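Local coordinates for protein aminoglycoside phosphotransferase (Streptomyces rimosus, PDB 6FUC) that probably phosphorylates streptomycin at the 3'' hydroxyl using ATP, a kinase reaction that confers resistance to the antibiotic, at residues V90-L103 with L192-G206. Sequence-based numbering, arbitrary orientation. Where two conformers were deposited one is given.
Sequences VEGIPADRASASML and LPNIILDPDTLDVAG
The side chain of Ile-196 touches Val-90, Gly-92 and Pro-94 with successive atoms. Its CB meets CG1 of Val-90 at 3.8 Å, and CG1 of Ile-196 touches that same methyl. CG2 of Ile-196, anti to the backbone N, rests on main chain, 3.5 Å from both Gly-92 C and Val-90 O. At the tip, CD1 reaches CA and CG of Pro-94, whose ring runs alongside and points the same way. A beta-branched residue suits this place because one arm covers the main chain at 90-92 while the other reaches Pro-94. Gly-92 suits its place twice over: a CB would run into Leu-197 O and Ile-196 CG2, and at these backbone angles would also press on the preceding carbonyl O.

Ile-93 and Leu-197 form an antiparallel hydrogen-bonded pair: Ile-93 N gives a fairly straight bond (163°) to Leu-197 O, and Leu-197 N returns one of 2.8 Å to Ile-93 O. Strand 93-94 is an outer strand of a small three-stranded antiparallel sheet in this kinase-like fold, joining the chain after strand 82-88 to hairpin 195-207, which carries a classic beta bulge where Ala-205 and Gly-206 face Ile-196. Pro-94, lacking an N-H, sits in a non-hydrogen-bonded pair with Ile-196, where the ladder needs none.

Beyond it Ala-95 N donates to Ile-195 O at 2.8 Å, almost in line with the carbonyl. Ala-95 CB lies 3.4 Å from both Leu-192 O and Ile-195 O, close quarters that suit a methyl. Leu-192 and Leu-103 meet tip to tip beside helix 219-233, Leu-192 CD1 3.9 Å from Leu-103 CD2, while the side chain of Asp-96 crosses that of Pro-193 at about a right angle.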
loop_
_atom_site.group_PDB
_atom_site.type_symbol
_atom_site.label_atom_id
_atom_site.label_comp_id
_atom_site.label_asym_id
_atom_site.label_seq_id
_atom_site.Cartn_x
_atom_site.Cartn_y
_atom_site.Cartn_z
ATOM N N VAL A 90 13.760 -4.984 -0.618
ATOM C CA VAL A 90 13.954 -4.377 0.677
ATOM C C VAL A 90 14.106 -5.529 1.637
ATOM O O VAL A 90 13.142 -6.224 1.927
ATOM C CB VAL A 90 12.813 -3.441 1.041
ATOM C CG1 VAL A 90 13.029 -2.935 2.450
ATOM C CG2 VAL A 90 12.747 -2.277 0.038
ATOM N N GLU A 91 15.341 -5.789 2.072
ATOM C CA GLU A 91 15.591 -6.968 2.875
ATOM C C GLU A 91 14.965 -6.893 4.248
ATOM O O GLU A 91 15.026 -5.836 4.870
ATOM C CB GLU A 91 17.065 -7.246 2.993
ATOM C CG GLU A 91 17.781 -7.443 1.667
ATOM C CD GLU A 91 17.561 -8.789 0.989
ATOM O OE1 GLU A 91 17.079 -9.769 1.612
ATOM O OE2 GLU A 91 17.913 -8.869 -0.213
ATOM N N GLY A 92 14.400 -7.998 4.678
ATOM C CA GLY A 92 13.819 -8.108 5.995
ATOM C C GLY A 92 12.525 -8.867 6.015
ATOM O O GLY A 92 12.196 -9.522 5.020
ATOM N N ILE A 93 11.791 -8.728 7.117
ATOM C CA ILE A 93 10.579 -9.552 7.282
ATOM C C ILE A 93 9.376 -8.629 7.089
ATOM O O ILE A 93 9.250 -7.579 7.780
ATOM C CB ILE A 93 10.470 -10.238 8.663
ATOM C CG1 ILE A 93 9.124 -10.961 8.844
ATOM C CG2 ILE A 93 10.808 -9.338 9.796
ATOM C CD1 ILE A 93 9.234 -12.208 9.708
ATOM N N PRO A 94 8.458 -8.962 6.178
ATOM C CA PRO A 94 7.228 -8.157 6.076
ATOM C C PRO A 94 6.492 -8.177 7.406
ATOM O O PRO A 94 6.385 -9.200 8.061
ATOM C CB PRO A 94 6.445 -8.831 4.951
ATOM C CG PRO A 94 7.454 -9.604 4.210
ATOM C CD PRO A 94 8.454 -10.065 5.193
ATOM N N ALA A 95 5.940 -7.026 7.794
ATOM C CA ALA A 95 5.380 -6.898 9.122
ATOM C C ALA A 95 4.144 -7.753 9.356
ATOM O O ALA A 95 3.861 -8.082 10.526
ATOM C CB ALA A 95 5.092 -5.458 9.421
ATOM N N ASP A 96 3.471 -8.214 8.318
ATOM C CA ASP A 96 2.369 -9.120 8.542
ATOM C C ASP A 96 2.804 -10.494 8.980
ATOM O O ASP A 96 1.981 -11.250 9.508
ATOM C CB ASP A 96 1.456 -9.210 7.339
ATOM C CG ASP A 96 2.108 -9.908 6.160
ATOM O OD1 ASP A 96 3.268 -9.538 5.812
ATOM O OD2 ASP A 96 1.449 -10.785 5.532
ATOM N N ARG A 97 4.088 -10.815 8.803
ATOM C CA ARG A 97 4.636 -12.119 9.162
ATOM C C ARG A 97 5.218 -12.096 10.572
ATOM O O ARG A 97 5.621 -13.138 11.066
ATOM C CB ARG A 97 5.652 -12.599 8.130
ATOM C CG ARG A 97 5.069 -12.820 6.734
ATOM C CD ARG A 97 6.137 -13.422 5.807
ATOM N N ALA A 98 5.296 -10.928 11.190
ATOM C CA ALA A 98 5.782 -10.773 12.552
ATOM C C ALA A 98 4.803 -11.389 13.526
ATOM O O ALA A 98 3.590 -11.214 13.426
ATOM C CB ALA A 98 5.995 -9.272 12.877
ATOM N N SER A 99 5.360 -12.035 14.532
ATOM C CA SER A 99 4.570 -12.405 15.696
ATOM C C SER A 99 4.036 -11.201 16.385
ATOM O O SER A 99 4.490 -10.009 16.183
ATOM C CB SER A 99 5.399 -13.114 16.760
ATOM O OG SER A 99 6.366 -12.223 17.349
ATOM N N ALA A 100 3.068 -11.399 17.264
ATOM C CA ALA A 100 2.600 -10.297 18.022
ATOM C C ALA A 100 3.657 -9.582 18.848
ATOM O O ALA A 100 3.632 -8.357 18.985
ATOM C CB ALA A 100 1.407 -10.677 18.951
ATOM N N SER A 101 4.554 -10.344 19.416
ATOM C CA SER A 101 5.630 -9.667 20.219
ATOM C C SER A 101 6.634 -8.909 19.328
ATOM O O SER A 101 7.075 -7.820 19.669
ATOM C CB SER A 101 6.448 -10.598 21.165
ATOM O OG SER A 101 7.442 -9.812 22.029
ATOM N N MET A 102 6.934 -9.458 18.187
ATOM C CA MET A 102 7.773 -8.758 17.215
ATOM C C MET A 102 7.099 -7.455 16.746
ATOM O O MET A 102 7.788 -6.434 16.635
ATOM C CB MET A 102 7.999 -9.647 16.014
ATOM C CG MET A 102 9.017 -10.814 16.132
ATOM S SD MET A 102 8.903 -12.060 14.816
ATOM C CE MET A 102 9.618 -11.180 13.454
ATOM N N LEU A 103 5.801 -7.519 16.435
ATOM C CA LEU A 103 5.134 -6.285 15.966
ATOM C C LEU A 103 5.121 -5.284 17.032
ATOM O O LEU A 103 5.271 -4.065 16.790
ATOM C CB LEU A 103 3.721 -6.614 15.430
ATOM C CG LEU A 103 3.025 -5.484 14.704
ATOM C CD1 LEU A 103 3.793 -5.071 13.442
ATOM C CD2 LEU A 103 1.603 -5.835 14.331
ATOM N N LEU A 192 0.140 -3.905 6.735
ATOM C CA LEU A 192 1.370 -4.514 7.274
ATOM C C LEU A 192 2.297 -5.195 6.274
ATOM O O LEU A 192 3.503 -5.097 6.440
ATOM C CB LEU A 192 1.054 -5.516 8.392
ATOM C CG LEU A 192 0.560 -4.959 9.702
ATOM C CD1 LEU A 192 0.395 -6.104 10.680
ATOM C CD2 LEU A 192 1.496 -3.903 10.284
ATOM N N PRO A 193 1.780 -5.862 5.222
ATOM C CA PRO A 193 2.688 -6.492 4.289
ATOM C C PRO A 193 3.663 -5.523 3.647
ATOM O O PRO A 193 4.699 -5.958 3.129
ATOM C CB PRO A 193 1.757 -7.111 3.218
ATOM C CG PRO A 193 0.521 -7.453 4.029
ATOM C CD PRO A 193 0.378 -6.284 4.957
ATOM N N ASN A 194 3.299 -4.251 3.584
ATOM C CA ASN A 194 4.083 -3.254 2.843
ATOM C C ASN A 194 5.109 -2.537 3.688
ATOM O O ASN A 194 5.787 -1.611 3.200
ATOM C CB ASN A 194 3.171 -2.342 2.053
ATOM C CG ASN A 194 2.420 -3.077 1.005
ATOM O OD1 ASN A 194 2.895 -4.111 0.496
ATOM N ND2 ASN A 194 1.288 -2.542 0.570
ATOM N N ILE A 195 5.261 -2.963 4.934
ATOM C CA ILE A 195 6.277 -2.407 5.863
ATOM C C ILE A 195 7.240 -3.568 6.130
ATOM O O ILE A 195 6.843 -4.587 6.656
ATOM C CB ILE A 195 5.642 -1.905 7.162
ATOM C CG1 ILE A 195 4.533 -0.880 6.876
ATOM C CG2 ILE A 195 6.716 -1.394 8.065
ATOM C CD1 ILE A 195 3.772 -0.511 8.080
ATOM N N ILE A 196 8.504 -3.385 5.758
ATOM C CA ILE A 196 9.517 -4.427 5.942
ATOM C C ILE A 196 10.294 -4.079 7.206
ATOM O O ILE A 196 10.773 -2.942 7.353
ATOM C CB ILE A 196 10.446 -4.537 4.751
ATOM C CG1 ILE A 196 9.656 -4.720 3.451
ATOM C CG2 ILE A 196 11.407 -5.715 4.959
ATOM C CD1 ILE A 196 8.667 -5.868 3.391
ATOM N N LEU A 197 10.461 -5.057 8.074
ATOM C CA LEU A 197 11.159 -4.886 9.359
ATOM C C LEU A 197 12.536 -5.524 9.297
ATOM O O LEU A 197 12.743 -6.590 8.716
ATOM C CB LEU A 197 10.371 -5.561 10.488
ATOM C CG LEU A 197 8.926 -5.094 10.621
ATOM C CD1 LEU A 197 8.226 -5.853 11.736
ATOM C CD2 LEU A 197 8.797 -3.622 10.820
ATOM N N ASP A 198 13.497 -4.866 9.954
ATOM C CA ASP A 198 14.813 -5.464 10.136
ATOM C C ASP A 198 14.671 -6.618 11.143
ATOM O O ASP A 198 14.160 -6.426 12.215
ATOM C CB ASP A 198 15.773 -4.406 10.681
ATOM C CG ASP A 198 17.172 -4.887 10.898
ATOM O OD1 ASP A 198 17.437 -5.869 11.609
ATOM O OD2 ASP A 198 18.085 -4.248 10.332
ATOM N N PRO A 199 15.110 -7.834 10.753
ATOM C CA PRO A 199 14.836 -9.021 11.599
ATOM C C PRO A 199 15.643 -9.074 12.875
ATOM O O PRO A 199 15.345 -9.896 13.731
ATOM C CB PRO A 199 15.168 -10.157 10.676
ATOM C CG PRO A 199 16.129 -9.633 9.748
ATOM C CD PRO A 199 15.705 -8.247 9.470
ATOM N N ASP A 200 16.682 -8.246 12.985
ATOM C CA ASP A 200 17.515 -8.200 14.184
ATOM C C ASP A 200 17.153 -7.065 15.103
ATOM O O ASP A 200 17.069 -7.255 16.335
ATOM C CB ASP A 200 18.991 -8.187 13.789
ATOM C CG ASP A 200 19.357 -9.486 13.168
ATOM O OD1 ASP A 200 19.221 -10.554 13.853
ATOM O OD2 ASP A 200 19.733 -9.520 11.987
ATOM N N THR A 201 16.980 -5.837 14.584
ATOM C CA THR A 201 16.630 -4.724 15.450
ATOM C C THR A 201 15.157 -4.534 15.639
ATOM O O THR A 201 14.739 -3.879 16.588
ATOM C CB THR A 201 17.177 -3.410 14.894
ATOM O OG1 THR A 201 16.566 -3.231 13.617
ATOM C CG2 THR A 201 18.685 -3.467 14.763
ATOM N N LEU A 202 14.353 -5.029 14.689
ATOM C CA LEU A 202 12.883 -4.762 14.635
ATOM C C LEU A 202 12.517 -3.313 14.382
ATOM O O LEU A 202 11.401 -2.886 14.597
ATOM C CB LEU A 202 12.112 -5.432 15.764
ATOM C CG LEU A 202 11.815 -6.907 15.566
ATOM C CD1 LEU A 202 10.905 -7.140 14.357
ATOM C CD2 LEU A 202 13.049 -7.794 15.468
ATOM N N ASP A 203 13.495 -2.547 13.889
ATOM C CA ASP A 203 13.200 -1.282 13.273
ATOM C C ASP A 203 12.634 -1.485 11.872
ATOM O O ASP A 203 12.644 -2.585 11.351
ATOM C CB ASP A 203 14.447 -0.372 13.276
ATOM C CG ASP A 203 14.208 1.073 13.181
ATOM O OD1 ASP A 203 13.111 1.562 12.893
ATOM O OD2 ASP A 203 15.226 1.842 13.411
ATOM N N VAL A 204 12.152 -0.413 11.244
ATOM C CA VAL A 204 11.698 -0.467 9.869
ATOM C C VAL A 204 12.886 -0.483 8.912
ATOM O O VAL A 204 13.741 0.417 8.957
ATOM C CB VAL A 204 10.747 0.714 9.586
ATOM C CG1 VAL A 204 10.378 0.789 8.156
ATOM C CG2 VAL A 204 9.476 0.546 10.407
ATOM N N ALA A 205 12.946 -1.467 8.063
ATOM C CA ALA A 205 13.932 -1.553 6.988
ATOM C C ALA A 205 13.522 -0.734 5.785
ATOM O O ALA A 205 14.395 -0.136 5.114
ATOM C CB ALA A 205 14.159 -3.003 6.564
ATOM N N GLY A 206 12.247 -0.707 5.454
ATOM C CA GLY A 206 11.781 0.133 4.348
ATOM C C GLY A 206 10.356 -0.182 4.039
ATOM O O GLY A 206 9.753 -1.081 4.618
#